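Local coordinates for VIN1 (Oscarella pearsei, PDB 6BFI), which binds actin filaments and may play a part in cell-cell adhesion, being a sponge homologue of vinculin, at residues 338-342 and 343-347; 326-329 and 330-334; 280-284 and 285-289; 362-365 and 366-370. One frame throughout, in Å; residues are numbered along the deposited sequence.

Interaction 1: 338-342 and 343-347; sequences KGLGD and SRQAR
Leu340 to Ser343 form a type I beta turn, closed where Ser343 N donates to Leu340 O at 3.1 Å, and the chain enters the helix that starts at Arg344 directly from it. The same carbonyl is gripped a second time: Ser343 OG gives its proton to Leu340 O at 2.6 Å, in the carbonyl plane and on a lone pair, whereas the backbone N-H comes from well above that plane. The hydroxyl reaches this acceptor because OG stands between the backbone N and the carbonyl carbon (chi1 64°). From there it also accepts a weak bond from Ala346 N, 3.3 Å from Ser343 OG. Ala346 CB packs against the turn, 3.3 Å from Leu340 O, and the amide of Gln345 brings NE2 to 3.7 Å from Leu340 CD1. Both of these side chains, like Leu340, also touch Leu335 of helix 312-338. Arg347 folds back at chi3, which lays one face of its guanidinium over Ser343 O and carries NH1 close to Asp342 O. Upstream, Gly339 ends helix 312-338 in a Schellman motif with positive phi. Schellman stop, type I turn and serine N-cap in succession join two antiparallel helices, as in vinculin-family bundles.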
loop_
_atom_site.group_PDB
_atom_site.type_symbol
_atom_site.label_atom_id
_atom_site.label_comp_id
_atom_site.label_asym_id
_atom_site.label_seq_id
_atom_site.Cartn_x
_atom_site.Cartn_y
_atom_site.Cartn_z
ATOM N N LYS A 338 -2.350 -18.897 -43.061
ATOM C CA LYS A 338 -2.727 -18.833 -44.469
ATOM C C LYS A 338 -2.104 -17.647 -45.191
ATOM O O LYS A 338 -2.080 -17.633 -46.426
ATOM C CB LYS A 338 -4.248 -18.756 -44.608
ATOM C CG LYS A 338 -4.986 -20.033 -44.261
ATOM C CD LYS A 338 -6.489 -19.826 -44.370
ATOM C CE LYS A 338 -7.235 -21.147 -44.321
ATOM N NZ LYS A 338 -6.858 -22.028 -45.462
ATOM N N GLY A 339 -1.603 -16.660 -44.456
ATOM C CA GLY A 339 -1.157 -15.415 -45.040
ATOM C C GLY A 339 -2.172 -14.297 -44.991
ATOM O O GLY A 339 -1.964 -13.268 -45.642
ATOM N N LEU A 340 -3.258 -14.460 -44.234
ATOM C CA LEU A 340 -4.338 -13.484 -44.175
ATOM C C LEU A 340 -4.314 -12.666 -42.888
ATOM O O LEU A 340 -5.352 -12.146 -42.469
ATOM C CB LEU A 340 -5.689 -14.183 -44.333
ATOM C CG LEU A 340 -5.894 -14.974 -45.626
ATOM C CD1 LEU A 340 -7.286 -15.594 -45.677
ATOM C CD2 LEU A 340 -5.653 -14.091 -46.840
ATOM N N GLY A 341 -3.147 -12.539 -42.252
ATOM C CA GLY A 341 -3.054 -11.781 -41.015
ATOM C C GLY A 341 -3.395 -10.314 -41.169
ATOM O O GLY A 341 -3.797 -9.670 -40.194
ATOM N N ASP A 342 -3.246 -9.770 -42.373
ATOM C CA ASP A 342 -3.557 -8.377 -42.653
ATOM C C ASP A 342 -5.006 -8.161 -43.069
ATOM O O ASP A 342 -5.456 -7.010 -43.119
ATOM C CB ASP A 342 -2.641 -7.850 -43.758
ATOM C CG ASP A 342 -3.006 -8.399 -45.127
ATOM O OD1 ASP A 342 -2.742 -9.594 -45.379
ATOM O OD2 ASP A 342 -3.563 -7.637 -45.946
ATOM N N SER A 343 -5.739 -9.231 -43.366
ATOM C CA SER A 343 -7.081 -9.118 -43.913
ATOM C C SER A 343 -8.033 -8.467 -42.914
ATOM O O SER A 343 -7.777 -8.416 -41.706
ATOM C CB SER A 343 -7.611 -10.495 -44.305
ATOM O OG SER A 343 -7.735 -11.329 -43.164
ATOM N N ARG A 344 -9.156 -7.970 -43.438
ATOM C CA ARG A 344 -10.153 -7.347 -42.575
ATOM C C ARG A 344 -10.862 -8.371 -41.701
ATOM O O ARG A 344 -11.330 -8.029 -40.611
ATOM C CB ARG A 344 -11.178 -6.574 -43.405
ATOM C CG ARG A 344 -12.120 -5.727 -42.560
ATOM C CD ARG A 344 -13.516 -5.665 -43.152
ATOM N NE ARG A 344 -14.417 -4.872 -42.322
ATOM C CZ ARG A 344 -15.164 -5.366 -41.340
ATOM N NH1 ARG A 344 -15.127 -6.661 -41.060
ATOM N NH2 ARG A 344 -15.953 -4.564 -40.640
ATOM N N GLN A 345 -10.966 -9.624 -42.154
ATOM C CA GLN A 345 -11.590 -10.637 -41.309
ATOM C C GLN A 345 -10.687 -11.017 -40.142
ATOM O O GLN A 345 -11.182 -11.391 -39.072
ATOM C CB GLN A 345 -11.968 -11.867 -42.138
ATOM C CG GLN A 345 -10.806 -12.658 -42.714
ATOM C CD GLN A 345 -11.266 -13.709 -43.715
ATOM O OE1 GLN A 345 -12.364 -13.619 -44.266
ATOM N NE2 GLN A 345 -10.426 -14.710 -43.952
ATOM N N ALA A 346 -9.367 -10.911 -40.321
ATOM C CA ALA A 346 -8.456 -11.120 -39.203
ATOM C C ALA A 346 -8.569 -9.990 -38.187
ATOM O O ALA A 346 -8.572 -10.235 -36.975
ATOM C CB ALA A 346 -7.019 -11.248 -39.709
ATOM N N ARG A 347 -8.671 -8.745 -38.662
ATOM C CA ARG A 347 -8.831 -7.619 -37.747
ATOM C C ARG A 347 -10.175 -7.672 -37.033
ATOM O O ARG A 347 -10.262 -7.356 -35.841
ATOM C CB ARG A 347 -8.681 -6.298 -38.500
ATOM C CG ARG A 347 -7.251 -5.957 -38.882
ATOM C CD ARG A 347 -7.151 -4.539 -39.421
ATOM N NE ARG A 347 -7.917 -4.363 -40.651
ATOM C CZ ARG A 347 -7.421 -4.549 -41.869
ATOM N NH1 ARG A 347 -6.156 -4.915 -42.023
ATOM N NH2 ARG A 347 -8.188 -4.368 -42.937
#

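Interaction 2: 326-329 and 330-334; sequences DQIL and KELEE
Four consecutive carbonyls, those of Asp326, Gln327, Ile328 and Leu329, each receive the N-H four residues on, so that Lys330 N, Glu331 N, Leu332 N and Glu333 N are all satisfied within one turn. Each of the four N to O distances is 2.9 Å, from Lys330 N to Asp326 O through to Glu333 N to Leu329 O, with N-H...O angles near 160°. The aliphatic part of Lys330 runs back along this backbone. Its CG, placed beside the backbone N by chi1 of -59°, lies 3.2 Å from Asp326 O, and the extended chain beyond continues past the same carbonyl. It crosses the side chain of Gln327 at about a right angle, with Lys330 CD 3.8 Å from Gln327 OE1. Although Asp326 and Lys330 carry opposite charges, Asp326 OD1 and Lys330 NZ are 5.4 Å apart; the carboxylate instead forms a salt bridge through OD2 with Arg303. Glu333 likewise sends OE1 to Arg296, so two acids spaced seven residues apart pair with arginines of helix 289-306. Glu331 reaches back toward Ile328, its OE1 3.6 Å from Ile328 CA. On the apolar side Ile328 CG2 approaches Leu332 CD1 at 4.4 Å, and both residues pack on Leu349 of helix 344-375, while Leu329 faces Val295. An amphipathic alpha-helix results, with lysine and glutamine outward, leucine and isoleucine inward and acids paired to the adjacent helix, as in the antiparallel helical bundles of the vinculin family.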
loop_
_atom_site.group_PDB
_atom_site.type_symbol
_atom_site.label_atom_id
_atom_site.label_comp_id
_atom_site.label_asym_id
_atom_site.label_seq_id
_atom_site.Cartn_x
_atom_site.Cartn_y
_atom_site.Cartn_z
ATOM N N ASP A 326 -10.038 -19.406 -26.434
ATOM C CA ASP A 326 -9.040 -20.299 -27.015
ATOM C C ASP A 326 -9.403 -20.678 -28.446
ATOM O O ASP A 326 -8.532 -20.730 -29.324
ATOM C CB ASP A 326 -8.884 -21.550 -26.151
ATOM C CG ASP A 326 -7.633 -21.516 -25.296
ATOM O OD1 ASP A 326 -6.608 -20.973 -25.762
ATOM O OD2 ASP A 326 -7.674 -22.032 -24.159
ATOM N N GLN A 327 -10.687 -20.943 -28.702
ATOM C CA GLN A 327 -11.116 -21.260 -30.061
ATOM C C GLN A 327 -10.870 -20.088 -31.004
ATOM O O GLN A 327 -10.361 -20.271 -32.120
ATOM C CB GLN A 327 -12.593 -21.657 -30.066
ATOM C CG GLN A 327 -13.102 -22.133 -31.414
ATOM C CD GLN A 327 -12.470 -23.442 -31.851
ATOM O OE1 GLN A 327 -11.975 -24.213 -31.026
ATOM N NE2 GLN A 327 -12.482 -23.699 -33.155
ATOM N N ILE A 328 -11.215 -18.872 -30.569
ATOM C CA ILE A 328 -10.943 -17.690 -31.385
ATOM C C ILE A 328 -9.448 -17.564 -31.658
ATOM O O ILE A 328 -9.033 -17.171 -32.757
ATOM C CB ILE A 328 -11.504 -16.427 -30.705
ATOM C CG1 ILE A 328 -13.032 -16.488 -30.643
ATOM C CG2 ILE A 328 -11.060 -15.175 -31.444
ATOM C CD1 ILE A 328 -13.671 -15.218 -30.126
ATOM N N LEU A 329 -8.615 -17.907 -30.672
ATOM C CA LEU A 329 -7.171 -17.838 -30.872
ATOM C C LEU A 329 -6.710 -18.839 -31.923
ATOM O O LEU A 329 -5.882 -18.511 -32.784
ATOM C CB LEU A 329 -6.443 -18.073 -29.549
ATOM C CG LEU A 329 -5.946 -16.814 -28.835
ATOM C CD1 LEU A 329 -7.075 -15.813 -28.646
ATOM C CD2 LEU A 329 -5.311 -17.170 -27.500
ATOM N N LYS A 330 -7.232 -20.067 -31.871
ATOM C CA LYS A 330 -6.891 -21.055 -32.889
ATOM C C LYS A 330 -7.310 -20.581 -34.275
ATOM O O LYS A 330 -6.566 -20.751 -35.250
ATOM C CB LYS A 330 -7.543 -22.396 -32.555
ATOM C CG LYS A 330 -7.132 -22.952 -31.201
ATOM C CD LYS A 330 -8.210 -23.848 -30.615
ATOM C CE LYS A 330 -7.914 -24.189 -29.162
ATOM N NZ LYS A 330 -9.034 -24.931 -28.519
ATOM N N GLU A 331 -8.494 -19.969 -34.379
ATOM C CA GLU A 331 -8.946 -19.443 -35.664
ATOM C C GLU A 331 -8.029 -18.331 -36.163
ATOM O O GLU A 331 -7.701 -18.273 -37.356
ATOM C CB GLU A 331 -10.386 -18.946 -35.546
ATOM C CG GLU A 331 -11.403 -20.056 -35.322
ATOM C CD GLU A 331 -12.813 -19.533 -35.117
ATOM O OE1 GLU A 331 -13.018 -18.701 -34.209
ATOM O OE2 GLU A 331 -13.717 -19.951 -35.870
ATOM N N LEU A 332 -7.599 -17.440 -35.265
ATOM C CA LEU A 332 -6.693 -16.369 -35.665
ATOM C C LEU A 332 -5.351 -16.919 -36.130
ATOM O O LEU A 332 -4.775 -16.428 -37.108
ATOM C CB LEU A 332 -6.494 -15.386 -34.513
ATOM C CG LEU A 332 -7.558 -14.299 -34.365
ATOM C CD1 LEU A 332 -7.302 -13.481 -33.110
ATOM C CD2 LEU A 332 -7.582 -13.408 -35.597
ATOM N N GLU A 333 -4.835 -17.939 -35.439
ATOM C CA GLU A 333 -3.560 -18.520 -35.845
ATOM C C GLU A 333 -3.672 -19.258 -37.173
ATOM O O GLU A 333 -2.725 -19.245 -37.968
ATOM C CB GLU A 333 -3.033 -19.443 -34.746
ATOM C CG GLU A 333 -2.223 -18.707 -33.684
ATOM C CD GLU A 333 -2.104 -19.481 -32.385
ATOM O OE1 GLU A 333 -2.940 -20.376 -32.143
ATOM O OE2 GLU A 333 -1.173 -19.189 -31.603
ATOM N N GLU A 334 -4.817 -19.892 -37.441
ATOM C CA GLU A 334 -5.009 -20.511 -38.749
ATOM C C GLU A 334 -5.129 -19.458 -39.844
ATOM O O GLU A 334 -4.667 -19.673 -40.971
ATOM C CB GLU A 334 -6.239 -21.418 -38.737
ATOM C CG GLU A 334 -6.095 -22.641 -37.849
ATOM C CD GLU A 334 -7.153 -23.689 -38.125
ATOM O OE1 GLU A 334 -7.688 -23.714 -39.254
ATOM O OE2 GLU A 334 -7.449 -24.489 -37.212
#

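Interaction 3: 280-284 and 285-289; sequences DALAS and GDISR
Ala281 O is approached by two donors as the helix ends: Ser284 OG gives it a hydrogen bond of 2.7 Å, and Asp286 N, 3.2 Å from Ala281 O, adds a weak one. The hydroxyl comes from above the carbonyl plane, 42° out of it, and a first torsion of 64° folds it back toward this acceptor three residues earlier. Ser284 is the first residue to leave helical backbone angles after helix 268-283. Asp286 then follows the exposed Gly285 and turns its CB against the end of the helix, 3.4 Å from Ala281 O and 4.2 Å from Ala281 CB. Its carboxylate oxygen OD1 accepts twice from Ser288. Ser288 N meets Asp286 OD1 at 2.8 Å, closing an Asx turn just ahead of helix 289-306, and Ser288 OG adds a second bond to that oxygen from the same face of the carboxylate plane. Both bonds thus go to the residue at the N-cap position of the next helix, in a short linker between two helices of a vinculin-family bundle. An apolar contact backs the linker: Leu282 CD2 lies 4.3 Å from Ile287 CG2, and Leu282 and Ile287 both meet Ala350 of helix 344-375. Ile287 also touches Leu332 and Gln336 of helix 312-338, while Ala281 and Asp286 rest on Thr291.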
loop_
_atom_site.group_PDB
_atom_site.type_symbol
_atom_site.label_atom_id
_atom_site.label_comp_id
_atom_site.label_asym_id
_atom_site.label_seq_id
_atom_site.Cartn_x
_atom_site.Cartn_y
_atom_site.Cartn_z
ATOM N N ASP A 280 -6.318 -3.658 -25.942
ATOM C CA ASP A 280 -5.969 -2.576 -26.855
ATOM C C ASP A 280 -5.198 -3.093 -28.063
ATOM O O ASP A 280 -5.396 -2.610 -29.186
ATOM C CB ASP A 280 -5.166 -1.503 -26.122
ATOM C CG ASP A 280 -6.048 -0.558 -25.331
ATOM O OD1 ASP A 280 -7.231 -0.893 -25.115
ATOM O OD2 ASP A 280 -5.559 0.519 -24.923
ATOM N N ALA A 281 -4.311 -4.070 -27.860
ATOM C CA ALA A 281 -3.574 -4.617 -28.994
ATOM C C ALA A 281 -4.472 -5.447 -29.901
ATOM O O ALA A 281 -4.249 -5.492 -31.115
ATOM C CB ALA A 281 -2.392 -5.453 -28.509
ATOM N N LEU A 282 -5.484 -6.112 -29.341
ATOM C CA LEU A 282 -6.408 -6.865 -30.184
ATOM C C LEU A 282 -7.356 -5.935 -30.931
ATOM O O LEU A 282 -7.668 -6.170 -32.103
ATOM C CB LEU A 282 -7.190 -7.873 -29.343
ATOM C CG LEU A 282 -6.455 -9.172 -29.004
ATOM C CD1 LEU A 282 -7.316 -10.065 -28.122
ATOM C CD2 LEU A 282 -6.054 -9.897 -30.278
ATOM N N ALA A 283 -7.825 -4.875 -30.268
ATOM C CA ALA A 283 -8.732 -3.934 -30.916
ATOM C C ALA A 283 -8.056 -3.207 -32.070
ATOM O O ALA A 283 -8.733 -2.757 -33.001
ATOM C CB ALA A 283 -9.269 -2.931 -29.896
ATOM N N SER A 284 -6.730 -3.079 -32.027
ATOM C CA SER A 284 -5.983 -2.605 -33.184
ATOM C C SER A 284 -5.846 -3.746 -34.185
ATOM O O SER A 284 -6.786 -4.525 -34.375
ATOM C CB SER A 284 -4.612 -2.069 -32.765
ATOM O OG SER A 284 -3.803 -3.090 -32.207
ATOM N N GLY A 285 -4.689 -3.870 -34.823
ATOM C CA GLY A 285 -4.505 -4.943 -35.777
ATOM C C GLY A 285 -3.630 -6.070 -35.268
ATOM O O GLY A 285 -3.494 -7.105 -35.927
ATOM N N ASP A 286 -3.049 -5.891 -34.084
ATOM C CA ASP A 286 -1.981 -6.771 -33.632
ATOM C C ASP A 286 -2.520 -8.141 -33.237
ATOM O O ASP A 286 -3.430 -8.250 -32.410
ATOM C CB ASP A 286 -1.242 -6.137 -32.455
ATOM C CG ASP A 286 0.149 -6.705 -32.269
ATOM O OD1 ASP A 286 0.422 -7.800 -32.802
ATOM O OD2 ASP A 286 0.972 -6.057 -31.587
ATOM N N ILE A 287 -1.950 -9.188 -33.836
ATOM C CA ILE A 287 -2.204 -10.569 -33.438
ATOM C C ILE A 287 -0.875 -11.314 -33.392
ATOM O O ILE A 287 -0.808 -12.514 -33.682
ATOM C CB ILE A 287 -3.193 -11.270 -34.389
ATOM C CG1 ILE A 287 -2.689 -11.210 -35.832
ATOM C CG2 ILE A 287 -4.578 -10.661 -34.268
ATOM C CD1 ILE A 287 -3.449 -12.116 -36.773
ATOM N N SER A 288 0.189 -10.606 -33.025
ATOM C CA SER A 288 1.518 -11.194 -32.975
ATOM C C SER A 288 1.611 -12.223 -31.847
ATOM O O SER A 288 0.662 -12.458 -31.093
ATOM C CB SER A 288 2.570 -10.104 -32.797
ATOM O OG SER A 288 2.351 -9.391 -31.591
ATOM N N ARG A 289 2.788 -12.839 -31.733
ATOM C CA ARG A 289 2.995 -13.864 -30.716
ATOM C C ARG A 289 2.947 -13.269 -29.314
ATOM O O ARG A 289 2.454 -13.910 -28.378
ATOM C CB ARG A 289 4.327 -14.571 -30.963
ATOM C CG ARG A 289 4.423 -15.965 -30.373
ATOM C CD ARG A 289 5.456 -16.790 -31.126
ATOM N NE ARG A 289 5.515 -18.171 -30.657
ATOM C CZ ARG A 289 4.676 -19.127 -31.041
ATOM N NH1 ARG A 289 3.703 -18.855 -31.900
ATOM N NH2 ARG A 289 4.808 -20.357 -30.563
#

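Interaction 4: 362-365 and 366-370; sequences QEIR and KALAE
Gln362 O, at the start of 362-365, accepts Lys366 N at 2.9 Å, while its side-chain NE2 is hydrogen-bonded to Glu498 of helix 496-519. Glu363 O receives Ala367 N, also at 2.9 Å, in a bond bent to 148° at the hydrogen. Its side chain bends at chi2 (64°) and lies beside that of Lys366, both pointing the same way, so that Glu363 OE1 comes to 3.6 Å from Lys366 CD; the charged ends stay apart, with Glu363 OE1 4.9 Å from Lys366 NZ. Ile364 O takes the N-H of Leu368, and Leu368 CD1 comes within 3.5 Å of that same Ile364 O. Ile364 CG2 also packs at 4.3 Å from Leu368 CD1. Arg365 O accepts Ala369 N in a nearly straight bond, 168° at the hydrogen, and the Arg365 side chain forms a salt bridge through NH1 with Glu361. This part of helix 344-375 sits between several helices: Ile364 and Ala367 rest on Leu318 of helix 312-338 and on Val305 of helix 289-306, while Lys366 and Ala369 meet helix 496-519.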
loop_
_atom_site.group_PDB
_atom_site.type_symbol
_atom_site.label_atom_id
_atom_site.label_comp_id
_atom_site.label_asym_id
_atom_site.label_seq_id
_atom_site.Cartn_x
_atom_site.Cartn_y
_atom_site.Cartn_z
ATOM N N GLN A 362 -14.988 -8.800 -17.019
ATOM C CA GLN A 362 -16.194 -8.437 -16.280
ATOM C C GLN A 362 -16.747 -9.626 -15.505
ATOM O O GLN A 362 -17.207 -9.473 -14.368
ATOM C CB GLN A 362 -17.251 -7.878 -17.232
ATOM C CG GLN A 362 -18.460 -7.281 -16.521
ATOM C CD GLN A 362 -18.086 -6.129 -15.602
ATOM O OE1 GLN A 362 -17.139 -5.388 -15.867
ATOM N NE2 GLN A 362 -18.827 -5.977 -14.511
ATOM N N GLU A 363 -16.706 -10.822 -16.100
ATOM C CA GLU A 363 -17.196 -12.000 -15.390
ATOM C C GLU A 363 -16.273 -12.381 -14.238
ATOM O O GLU A 363 -16.735 -12.952 -13.243
ATOM C CB GLU A 363 -17.359 -13.172 -16.357
ATOM C CG GLU A 363 -18.746 -13.814 -16.339
ATOM C CD GLU A 363 -19.846 -12.871 -16.806
ATOM O OE1 GLU A 363 -20.298 -12.025 -16.004
ATOM O OE2 GLU A 363 -20.258 -12.974 -17.981
ATOM N N ILE A 364 -14.977 -12.086 -14.353
ATOM C CA ILE A 364 -14.072 -12.281 -13.224
ATOM C C ILE A 364 -14.466 -11.362 -12.074
ATOM O O ILE A 364 -14.559 -11.787 -10.912
ATOM C CB ILE A 364 -12.614 -12.055 -13.659
ATOM C CG1 ILE A 364 -12.139 -13.218 -14.532
ATOM C CG2 ILE A 364 -11.712 -11.881 -12.451
ATOM C CD1 ILE A 364 -10.713 -13.070 -15.018
ATOM N N ARG A 365 -14.722 -10.087 -12.385
ATOM C CA ARG A 365 -15.206 -9.172 -11.354
ATOM C C ARG A 365 -16.513 -9.666 -10.744
ATOM O O ARG A 365 -16.710 -9.579 -9.524
ATOM C CB ARG A 365 -15.379 -7.770 -11.937
ATOM C CG ARG A 365 -14.070 -7.074 -12.248
ATOM C CD ARG A 365 -14.250 -5.570 -12.314
ATOM N NE ARG A 365 -14.960 -5.156 -13.519
ATOM C CZ ARG A 365 -14.359 -4.821 -14.656
ATOM N NH1 ARG A 365 -13.035 -4.851 -14.741
ATOM N NH2 ARG A 365 -15.080 -4.454 -15.707
ATOM N N LYS A 366 -17.413 -10.200 -11.573
ATOM C CA LYS A 366 -18.681 -10.708 -11.056
ATOM C C LYS A 366 -18.461 -11.908 -10.142
ATOM O O LYS A 366 -19.155 -12.060 -9.130
ATOM C CB LYS A 366 -19.611 -11.069 -12.215
ATOM C CG LYS A 366 -21.062 -11.281 -11.806
ATOM C CD LYS A 366 -21.999 -11.144 -13.002
ATOM C CE LYS A 366 -23.446 -10.970 -12.558
ATOM N NZ LYS A 366 -24.347 -10.596 -13.688
ATOM N N ALA A 367 -17.493 -12.764 -10.474
ATOM C CA ALA A 367 -17.212 -13.922 -9.633
ATOM C C ALA A 367 -16.655 -13.495 -8.282
ATOM O O ALA A 367 -17.044 -14.046 -7.243
ATOM C CB ALA A 367 -16.246 -14.869 -10.343
ATOM N N LEU A 368 -15.750 -12.513 -8.272
ATOM C CA LEU A 368 -15.235 -12.023 -6.996
ATOM C C LEU A 368 -16.339 -11.378 -6.166
ATOM O O LEU A 368 -16.440 -11.619 -4.954
ATOM C CB LEU A 368 -14.087 -11.039 -7.227
ATOM C CG LEU A 368 -12.685 -11.651 -7.193
ATOM C CD1 LEU A 368 -12.530 -12.722 -8.264
ATOM C CD2 LEU A 368 -11.624 -10.569 -7.344
ATOM N N ALA A 369 -17.186 -10.564 -6.803
ATOM C CA ALA A 369 -18.314 -9.977 -6.090
ATOM C C ALA A 369 -19.259 -11.046 -5.557
ATOM O O ALA A 369 -19.901 -10.847 -4.520
ATOM C CB ALA A 369 -19.067 -9.007 -6.998
ATOM N N GLU A 370 -19.352 -12.188 -6.245
ATOM C CA GLU A 370 -20.203 -13.271 -5.766
ATOM C C GLU A 370 -19.585 -13.958 -4.553
ATOM O O GLU A 370 -20.285 -14.257 -3.577
ATOM C CB GLU A 370 -20.453 -14.277 -6.889
ATOM C CG GLU A 370 -21.745 -15.061 -6.741
ATOM C CD GLU A 370 -21.866 -16.190 -7.745
ATOM O OE1 GLU A 370 -20.821 -16.746 -8.143
ATOM O OE2 GLU A 370 -23.006 -16.522 -8.135
#

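Overall arrangement
Interactions 1, 2 and 3 gather at one end of a helical bundle, their centres about 12 to 13 Å apart, and they touch: Leu332 CD1 of interaction 2 lies 4.1 Å from Ile287 CG2 of interaction 3, and Leu332 CD2 lies 3.6 Å from Ala346 O of interaction 1. Interaction 4 lies further along helix 344-375, which interaction 1 opens, with their centres about 33 Å apart. The chemistry follows position. At the two helix junctions serine hydroxyls, and in interaction 3 a carboxylate as well, serve backbone groups; within the helices main-chain bonds do that work. Interaction 1 is at the surface, whereas the others are partly buried, interaction 4 having no exposed residue among those that touch.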